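Local coordinates for protein muconate lactonizing enzyme (Corynebacterium glutamicum, PDB 3I4K) that belongs to the enolase superfamily, pairing an N-terminal alpha+beta domain with a TIM-barrel-like domain that holds a magnesium ion, at residues A[62-67]-A[253-258]; A[70-75]-A[101-106]; A[232-237]-A[260-265]. All blocks are in the same frame, centred on the assembly; numbering follows the deposited sequence.

How the contacts relate
Only contact 1 joins the N-terminal domain to the barrel, through polar atoms at an indole edge; all three are partly buried, contact 1 nearest the chain's centre (11 Å, centre to centre, against 18 and 20 Å). Contact 2, inside the N-terminal domain, and contact 3, on the barrel's helical layer, are apolar packing at helix surfaces and, in contact 2, at a helix start. Contacts 1 and 2 share helix 66-81 and touch, since Glu64 bonds to the backbone of 101-106 and Trp255 packs on Tyr105. Contacts 1 and 3 share helix 257-266 and meet through Val254 and Val263; both reach the second subunit. Nearest atoms of contacts 2 and 3 are about 10 Å apart.

Contact 1: residues A[62-67]-A[253-258]; sequences GGESVE and SVWTPA
Gly62 meets the six-membered ring of Trp255 with backbone alone: its O lies 3.6 Å from Trp255 CH2, and its CA sits 3.9 Å from Trp255 CZ2, in the plane of the indole at its edge. The carbonyl oxygen lies near the indole plane beside the rim, its C=O bond pointing across the rim and not at it. Glu64 reaches the same rim further round, OE1 3.8 Å from Trp255 CZ3: CG lies beside the backbone N (chi1 -83°) and the chain extends beyond it, carrying the carboxylate to the indole edge. Carboxylate and indole planes differ by 22°, and the two side chains run antiparallel, each passing the other's end. This is a junction between the two domains of the enolase-superfamily architecture: 62-67 leads into helix 66-81 of the N-terminal domain, and 253-258 connects barrel strand 247-250 to helix 257-266, with the Trp255 side chain about 10 Å from the magnesium ion. The same carboxylate takes backbone N-H groups from Tyr105 (to OE1) and Ala106 (to OE2), which fixes its rotation, and Tyr105 also stacks edge-to-face with Trp255. Ser65, at the N-cap of helix 66-81, bonds through OG to Glu67 OE1 at 2.8 Å and also caps Thr68 N.

Contact 2: residues A[70-75]-A[101-106]; sequences KALVDG and ARARYA
Behind the packing of Leu72 and Val73 on Ala103 and Ala106, Lys70 NZ is gripped by two groups. It forms a salt bridge with Asp74 OD2 at 2.8 Å, using that oxygen's syn lone pair, and a hydrogen bond to Ser13 O of strand 8-25. Asp74 OD1 is in turn bonded to Ser13 OG, so the carboxylate is held at both oxygens and one turn of helix 66-81 is fastened to the sheet. The contact itself is apolar. Leu72 carries CG beside its backbone N (chi1 -73°), which sends CD1 to Ala103 CB at 3.6 Å, while Leu72 CB stays 4.3 Å from Ala106 CB. Val73 comes in from the next position along the helix: CG2 is the branch that touches, 3.9 Å from Ala106 O and 4.3 Å from Ala106 CB. The small methyl of Ala106 thus meets both residues, consistent with the short 6.4 Å between Val73 CA and Ala106 CA. Ala103 occupies the N-cap position of helix 104-121, and its positive phi of 46° marks the bend by which the chain enters that helix. Val73 also packs on Leu37 of strand 30-43, so helix 66-81 lies with one flank on the sheet and another on helix 104-121, the alpha+beta fold of the enolase-superfamily N-terminal domain, in which a three-stranded antiparallel sheet packs against helices.

Contact 3: residues A[232-237]-A[260-265]; sequences DDLETL and ALAVVK
Leu234 and Val263 carry their side chains across each other at about a right angle, and this crossing is the centre of a contact between neighbouring outer helices of the TIM-type barrel. Helices 234-244 and 257-266 are separated in sequence by strand 247-250, which runs parallel to strand 224-226 in the barrel wall. The backbones come closest at Leu234 CA and Val263 CA, 6.7 Å apart.

The two branches of Leu234 do different work. CG lies beside the backbone N (chi1 -54°), an orientation that turns the isobutyl group onto the opposing helix. There CD1 rests against the peptide group following Ala262, 3.6 Å from Ala262 O, and against the methyl of the same residue, with Ala262 CB 3.8 Å from Leu234 CD1. The second branch, CD2, meets Val263 CG2 at 4.0 Å. Val263 has CG1 anti to its own N (chi1 163°), leaving CG2 beside that N as the methyl that faces Leu234. The same Val263 CG2 packs on Val254, so one methyl joins the helix pair to the loop that follows strand 247-250.

No hydrogen bond crosses between the segments; the contact is van der Waals packing, partly against the Ala262 peptide. Elsewhere on helix 257-266, Leu261, Val264 and Lys265 pack against Gly295, Leu261 and Val264 of the second subunit respectively, so this helix serves both the barrel's outer layer and the dimer interface.

Asp233 is the N-cap of helix 234-244 and the centre of an inverse gamma turn. Thr236 N donates to Asp233 OD1 at 3.2 Å, the donor standing well above the carboxylate plane, 70° out of it, rather than within that plane.

Contact 1: residues A[62-67]-A[253-258]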
loop_
_atom_site.group_PDB
_atom_site.type_symbol
_atom_site.label_atom_id
_atom_site.label_comp_id
_atom_site.label_asym_id
_atom_site.label_seq_id
_atom_site.Cartn_x
_atom_site.Cartn_y
_atom_site.Cartn_z
ATOM N N GLY A 62 11.578 -8.454 -20.691
ATOM C CA GLY A 62 10.448 -9.193 -20.158
ATOM C C GLY A 62 9.317 -9.562 -21.090
ATOM O O GLY A 62 8.292 -10.070 -20.632
ATOM N N GLY A 63 9.467 -9.305 -22.387
ATOM C CA GLY A 63 8.406 -9.673 -23.312
ATOM C C GLY A 63 7.485 -8.564 -23.775
ATOM O O GLY A 63 6.662 -8.765 -24.676
ATOM N N GLU A 64 7.596 -7.397 -23.155
ATOM C CA GLU A 64 6.777 -6.267 -23.560
ATOM C C GLU A 64 7.652 -5.259 -24.272
ATOM O O GLU A 64 8.830 -5.115 -23.947
ATOM C CB GLU A 64 6.132 -5.596 -22.352
ATOM C CG GLU A 64 4.860 -6.274 -21.895
ATOM C CD GLU A 64 4.175 -5.491 -20.803
ATOM O OE1 GLU A 64 4.390 -5.812 -19.603
ATOM O OE2 GLU A 64 3.432 -4.545 -21.159
ATOM N N SER A 65 7.077 -4.567 -25.249
ATOM C CA SER A 65 7.825 -3.551 -25.975
ATOM C C SER A 65 6.917 -2.380 -26.314
ATOM O O SER A 65 5.683 -2.480 -26.249
ATOM C CB SER A 65 8.411 -4.121 -27.270
ATOM O OG SER A 65 7.382 -4.381 -28.207
ATOM N N VAL A 66 7.538 -1.268 -26.680
ATOM C CA VAL A 66 6.791 -0.083 -27.046
ATOM C C VAL A 66 5.670 -0.455 -28.026
ATOM O O VAL A 66 4.551 0.038 -27.896
ATOM C CB VAL A 66 7.740 0.982 -27.650
ATOM C CG1 VAL A 66 8.642 0.353 -28.709
ATOM C CG2 VAL A 66 6.934 2.105 -28.249
ATOM N N GLU A 67 5.957 -1.341 -28.985
ATOM C CA GLU A 67 4.943 -1.768 -29.958
ATOM C C GLU A 67 3.828 -2.539 -29.252
ATOM O O GLU A 67 2.637 -2.298 -29.475
ATOM C CB GLU A 67 5.551 -2.674 -31.040
ATOM C CG GLU A 67 6.625 -2.051 -31.930
ATOM C CD GLU A 67 7.987 -2.048 -31.286
ATOM O OE1 GLU A 67 8.253 -2.969 -30.485
ATOM O OE2 GLU A 67 8.800 -1.142 -31.586
ATOM N N SER A 253 12.597 -11.137 -11.117
ATOM C CA SER A 253 11.827 -12.060 -10.289
ATOM C C SER A 253 10.633 -11.371 -9.628
ATOM O O SER A 253 9.693 -12.042 -9.204
ATOM C CB SER A 253 12.691 -12.665 -9.172
ATOM O OG SER A 253 13.633 -13.594 -9.671
ATOM N N VAL A 254 10.659 -10.044 -9.524
ATOM C CA VAL A 254 9.557 -9.339 -8.866
ATOM C C VAL A 254 8.906 -8.214 -9.665
ATOM O O VAL A 254 9.453 -7.127 -9.764
ATOM C CB VAL A 254 9.999 -8.731 -7.494
ATOM C CG1 VAL A 254 8.824 -7.968 -6.852
ATOM C CG2 VAL A 254 10.489 -9.837 -6.551
ATOM N N TRP A 255 7.727 -8.491 -10.212
ATOM C CA TRP A 255 6.953 -7.500 -10.962
ATOM C C TRP A 255 5.664 -7.201 -10.168
ATOM O O TRP A 255 5.233 -6.052 -10.054
ATOM C CB TRP A 255 6.486 -8.051 -12.311
ATOM C CG TRP A 255 7.490 -8.342 -13.371
ATOM C CD1 TRP A 255 8.683 -8.981 -13.232
ATOM C CD2 TRP A 255 7.272 -8.197 -14.782
ATOM N NE1 TRP A 255 9.219 -9.265 -14.475
ATOM C CE2 TRP A 255 8.369 -8.793 -15.442
ATOM C CE3 TRP A 255 6.247 -7.628 -15.550
ATOM C CZ2 TRP A 255 8.469 -8.842 -16.840
ATOM C CZ3 TRP A 255 6.345 -7.676 -16.944
ATOM C CH2 TRP A 255 7.449 -8.281 -17.571
ATOM N N THR A 256 5.052 -8.259 -9.645
ATOM C CA THR A 256 3.789 -8.159 -8.914
ATOM C C THR A 256 3.876 -8.388 -7.396
ATOM O O THR A 256 4.852 -8.947 -6.896
ATOM C CB THR A 256 2.788 -9.184 -9.468
ATOM O OG1 THR A 256 3.138 -10.486 -8.986
ATOM C CG2 THR A 256 2.833 -9.213 -11.002
ATOM N N PRO A 257 2.848 -7.941 -6.648
ATOM C CA PRO A 257 2.786 -8.101 -5.187
ATOM C C PRO A 257 2.945 -9.576 -4.824
ATOM O O PRO A 257 3.677 -9.929 -3.897
ATOM C CB PRO A 257 1.390 -7.575 -4.841
ATOM C CG PRO A 257 1.210 -6.448 -5.843
ATOM C CD PRO A 257 1.753 -7.069 -7.136
ATOM N N ALA A 258 2.257 -10.435 -5.568
ATOM C CA ALA A 258 2.338 -11.879 -5.349
ATOM C C ALA A 258 3.790 -12.366 -5.498
ATOM O O ALA A 258 4.263 -13.213 -4.725
ATOM C CB ALA A 258 1.418 -12.626 -6.338
#

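Contact 2: residues A[70-75]-A[101-106]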
loop_
_atom_site.group_PDB
_atom_site.type_symbol
_atom_site.label_atom_id
_atom_site.label_comp_id
_atom_site.label_asym_id
_atom_site.label_seq_id
_atom_site.Cartn_x
_atom_site.Cartn_y
_atom_site.Cartn_z
ATOM N N LYS A 70 1.648 -0.222 -27.062
ATOM C CA LYS A 70 0.746 0.665 -27.781
ATOM C C LYS A 70 -0.475 -0.124 -28.242
ATOM O O LYS A 70 -1.600 0.361 -28.170
ATOM C CB LYS A 70 1.461 1.307 -28.977
ATOM C CG LYS A 70 0.616 2.345 -29.718
ATOM C CD LYS A 70 1.444 3.121 -30.737
ATOM C CE LYS A 70 0.565 4.001 -31.612
ATOM N NZ LYS A 70 -0.264 4.949 -30.807
ATOM N N ALA A 71 -0.264 -1.353 -28.699
ATOM C CA ALA A 71 -1.387 -2.164 -29.147
ATOM C C ALA A 71 -2.343 -2.412 -27.979
ATOM O O ALA A 71 -3.569 -2.387 -28.144
ATOM C CB ALA A 71 -0.887 -3.483 -29.721
ATOM N N LEU A 72 -1.789 -2.633 -26.792
ATOM C CA LEU A 72 -2.626 -2.880 -25.624
ATOM C C LEU A 72 -3.267 -1.600 -25.074
ATOM O O LEU A 72 -4.462 -1.585 -24.760
ATOM C CB LEU A 72 -1.815 -3.603 -24.536
ATOM C CG LEU A 72 -1.518 -5.076 -24.862
ATOM C CD1 LEU A 72 -0.575 -5.676 -23.818
ATOM C CD2 LEU A 72 -2.830 -5.853 -24.913
ATOM N N VAL A 73 -2.485 -0.530 -24.965
ATOM C CA VAL A 73 -3.015 0.738 -24.471
ATOM C C VAL A 73 -4.106 1.236 -25.420
ATOM O O VAL A 73 -5.233 1.502 -24.997
ATOM C CB VAL A 73 -1.919 1.825 -24.379
ATOM C CG1 VAL A 73 -2.554 3.171 -24.042
ATOM C CG2 VAL A 73 -0.891 1.446 -23.313
ATOM N N ASP A 74 -3.776 1.340 -26.704
ATOM C CA ASP A 74 -4.739 1.814 -27.691
ATOM C C ASP A 74 -5.975 0.938 -27.841
ATOM O O ASP A 74 -7.100 1.407 -27.680
ATOM C CB ASP A 74 -4.074 1.971 -29.066
ATOM C CG ASP A 74 -3.093 3.127 -29.110
ATOM O OD1 ASP A 74 -3.147 3.991 -28.208
ATOM O OD2 ASP A 74 -2.276 3.183 -30.053
ATOM N N GLY A 75 -5.767 -0.340 -28.130
ATOM C CA GLY A 75 -6.888 -1.236 -28.345
ATOM C C GLY A 75 -7.637 -1.863 -27.186
ATOM O O GLY A 75 -8.756 -2.332 -27.382
ATOM N N ALA A 101 -4.970 -9.190 -18.835
ATOM C CA ALA A 101 -4.261 -9.778 -17.710
ATOM C C ALA A 101 -2.785 -9.448 -17.902
ATOM O O ALA A 101 -2.340 -9.239 -19.031
ATOM C CB ALA A 101 -4.470 -11.279 -17.685
ATOM N N ARG A 102 -2.041 -9.382 -16.799
ATOM C CA ARG A 102 -0.613 -9.077 -16.828
ATOM C C ARG A 102 -0.314 -7.773 -17.567
ATOM O O ARG A 102 -0.945 -6.750 -17.296
ATOM C CB ARG A 102 0.156 -10.247 -17.457
ATOM C CG ARG A 102 -0.252 -11.588 -16.854
ATOM C CD ARG A 102 0.696 -12.733 -17.160
ATOM N NE ARG A 102 0.156 -13.964 -16.591
ATOM C CZ ARG A 102 0.867 -15.052 -16.314
ATOM N NH1 ARG A 102 2.173 -15.082 -16.550
ATOM N NH2 ARG A 102 0.268 -16.114 -15.791
ATOM N N ALA A 103 0.651 -7.803 -18.484
ATOM C CA ALA A 103 1.019 -6.609 -19.238
ATOM C C ALA A 103 1.148 -5.398 -18.309
ATOM O O ALA A 103 0.621 -4.321 -18.599
ATOM C CB ALA A 103 -0.029 -6.330 -20.322
ATOM N N ARG A 104 1.858 -5.575 -17.197
ATOM C CA ARG A 104 2.038 -4.497 -16.229
ATOM C C ARG A 104 2.704 -3.243 -16.803
ATOM O O ARG A 104 2.292 -2.128 -16.496
ATOM C CB ARG A 104 2.850 -4.994 -15.028
ATOM C CG ARG A 104 2.185 -6.117 -14.238
ATOM C CD ARG A 104 0.831 -5.707 -13.668
ATOM N NE ARG A 104 0.431 -6.582 -12.566
ATOM C CZ ARG A 104 -0.694 -6.455 -11.866
ATOM N NH1 ARG A 104 -1.561 -5.488 -12.146
ATOM N NH2 ARG A 104 -0.936 -7.285 -10.860
ATOM N N TYR A 105 3.735 -3.419 -17.624
ATOM C CA TYR A 105 4.417 -2.263 -18.194
ATOM C C TYR A 105 3.450 -1.344 -18.952
ATOM O O TYR A 105 3.511 -0.125 -18.809
ATOM C CB TYR A 105 5.558 -2.716 -19.108
ATOM C CG TYR A 105 6.814 -3.123 -18.366
ATOM C CD1 TYR A 105 7.719 -2.165 -17.911
ATOM C CD2 TYR A 105 7.102 -4.462 -18.122
ATOM C CE1 TYR A 105 8.883 -2.531 -17.239
ATOM C CE2 TYR A 105 8.269 -4.839 -17.440
ATOM C CZ TYR A 105 9.152 -3.871 -17.007
ATOM O OH TYR A 105 10.320 -4.240 -16.359
ATOM N N ALA A 106 2.555 -1.930 -19.739
ATOM C CA ALA A 106 1.589 -1.141 -20.498
ATOM C C ALA A 106 0.656 -0.395 -19.538
ATOM O O ALA A 106 0.376 0.793 -19.718
ATOM C CB ALA A 106 0.777 -2.048 -21.413
#

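Contact 3: residues A[232-237]-A[260-265]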
loop_
_atom_site.group_PDB
_atom_site.type_symbol
_atom_site.label_atom_id
_atom_site.label_comp_id
_atom_site.label_asym_id
_atom_site.label_seq_id
_atom_site.Cartn_x
_atom_site.Cartn_y
_atom_site.Cartn_z
ATOM N N ASP A 232 12.478 -17.048 -12.442
ATOM C CA ASP A 232 11.693 -18.068 -11.768
ATOM C C ASP A 232 12.402 -18.835 -10.659
ATOM O O ASP A 232 11.743 -19.392 -9.782
ATOM C CB ASP A 232 11.185 -19.078 -12.793
ATOM C CG ASP A 232 12.317 -19.735 -13.561
ATOM O OD1 ASP A 232 12.515 -19.380 -14.741
ATOM O OD2 ASP A 232 13.020 -20.599 -12.982
ATOM N N ASP A 233 13.729 -18.856 -10.682
ATOM C CA ASP A 233 14.502 -19.638 -9.709
ATOM C C ASP A 233 14.840 -18.900 -8.425
ATOM O O ASP A 233 15.979 -18.463 -8.220
ATOM C CB ASP A 233 15.785 -20.130 -10.384
ATOM C CG ASP A 233 16.450 -21.279 -9.638
ATOM O OD1 ASP A 233 15.938 -21.689 -8.570
ATOM O OD2 ASP A 233 17.492 -21.776 -10.137
ATOM N N LEU A 234 13.856 -18.769 -7.541
ATOM C CA LEU A 234 14.093 -18.059 -6.289
ATOM C C LEU A 234 15.064 -18.828 -5.390
ATOM O O LEU A 234 15.867 -18.222 -4.676
ATOM C CB LEU A 234 12.766 -17.815 -5.548
ATOM C CG LEU A 234 11.675 -17.106 -6.358
ATOM C CD1 LEU A 234 10.492 -16.795 -5.444
ATOM C CD2 LEU A 234 12.228 -15.817 -6.981
ATOM N N GLU A 235 15.013 -20.156 -5.441
ATOM C CA GLU A 235 15.886 -20.971 -4.596
ATOM C C GLU A 235 17.358 -20.714 -4.908
ATOM O O GLU A 235 18.216 -20.749 -4.020
ATOM C CB GLU A 235 15.546 -22.463 -4.762
ATOM C CG GLU A 235 14.313 -22.902 -3.966
ATOM C CD GLU A 235 13.917 -24.357 -4.230
ATOM O OE1 GLU A 235 14.809 -25.215 -4.343
ATOM O OE2 GLU A 235 12.710 -24.646 -4.319
ATOM N N THR A 236 17.654 -20.436 -6.170
ATOM C CA THR A 236 19.029 -20.149 -6.559
ATOM C C THR A 236 19.518 -18.800 -6.030
ATOM O O THR A 236 20.681 -18.665 -5.641
ATOM C CB THR A 236 19.168 -20.229 -8.086
ATOM O OG1 THR A 236 19.176 -21.609 -8.472
ATOM C CG2 THR A 236 20.434 -19.556 -8.556
ATOM N N LEU A 237 18.647 -17.794 -6.003
ATOM C CA LEU A 237 19.047 -16.485 -5.483
ATOM C C LEU A 237 19.423 -16.645 -4.014
ATOM O O LEU A 237 20.394 -16.041 -3.530
ATOM C CB LEU A 237 17.911 -15.473 -5.612
ATOM C CG LEU A 237 17.326 -15.225 -7.008
ATOM C CD1 LEU A 237 16.256 -14.166 -6.920
ATOM C CD2 LEU A 237 18.421 -14.795 -7.984
ATOM N N ALA A 260 6.396 -10.493 -5.030
ATOM C CA ALA A 260 7.195 -9.931 -3.938
ATOM C C ALA A 260 7.032 -10.834 -2.699
ATOM O O ALA A 260 7.975 -11.054 -1.930
ATOM C CB ALA A 260 6.737 -8.516 -3.615
ATOM N N LEU A 261 5.817 -11.340 -2.518
ATOM C CA LEU A 261 5.481 -12.217 -1.412
ATOM C C LEU A 261 6.264 -13.529 -1.554
ATOM O O LEU A 261 6.735 -14.087 -0.560
ATOM C CB LEU A 261 3.981 -12.530 -1.432
ATOM C CG LEU A 261 3.218 -12.755 -0.119
ATOM C CD1 LEU A 261 1.974 -13.586 -0.422
ATOM C CD2 LEU A 261 4.089 -13.437 0.925
ATOM N N ALA A 262 6.396 -14.007 -2.794
ATOM C CA ALA A 262 7.104 -15.249 -3.074
ATOM C C ALA A 262 8.584 -15.130 -2.697
ATOM O O ALA A 262 9.176 -16.068 -2.151
ATOM C CB ALA A 262 6.954 -15.627 -4.552
ATOM N N VAL A 263 9.180 -13.982 -2.994
ATOM C CA VAL A 263 10.575 -13.736 -2.651
ATOM C C VAL A 263 10.718 -13.677 -1.126
ATOM O O VAL A 263 11.675 -14.197 -0.563
ATOM C CB VAL A 263 11.068 -12.413 -3.307
ATOM C CG1 VAL A 263 12.342 -11.931 -2.658
ATOM C CG2 VAL A 263 11.304 -12.645 -4.802
ATOM N N VAL A 264 9.759 -13.051 -0.452
ATOM C CA VAL A 264 9.806 -12.961 1.008
ATOM C C VAL A 264 9.769 -14.360 1.620
ATOM O O VAL A 264 10.570 -14.687 2.498
ATOM C CB VAL A 264 8.619 -12.134 1.562
ATOM C CG1 VAL A 264 8.467 -12.359 3.081
ATOM C CG2 VAL A 264 8.839 -10.665 1.280
ATOM N N LYS A 265 8.841 -15.183 1.154
ATOM C CA LYS A 265 8.726 -16.542 1.663
ATOM C C LYS A 265 9.940 -17.411 1.341
ATOM O O LYS A 265 10.266 -18.321 2.089
ATOM C CB LYS A 265 7.488 -17.228 1.101
ATOM C CG LYS A 265 6.154 -16.691 1.583
ATOM C CD LYS A 265 5.053 -17.532 0.948
ATOM C CE LYS A 265 3.678 -16.927 1.125
ATOM N NZ LYS A 265 2.683 -17.682 0.300
#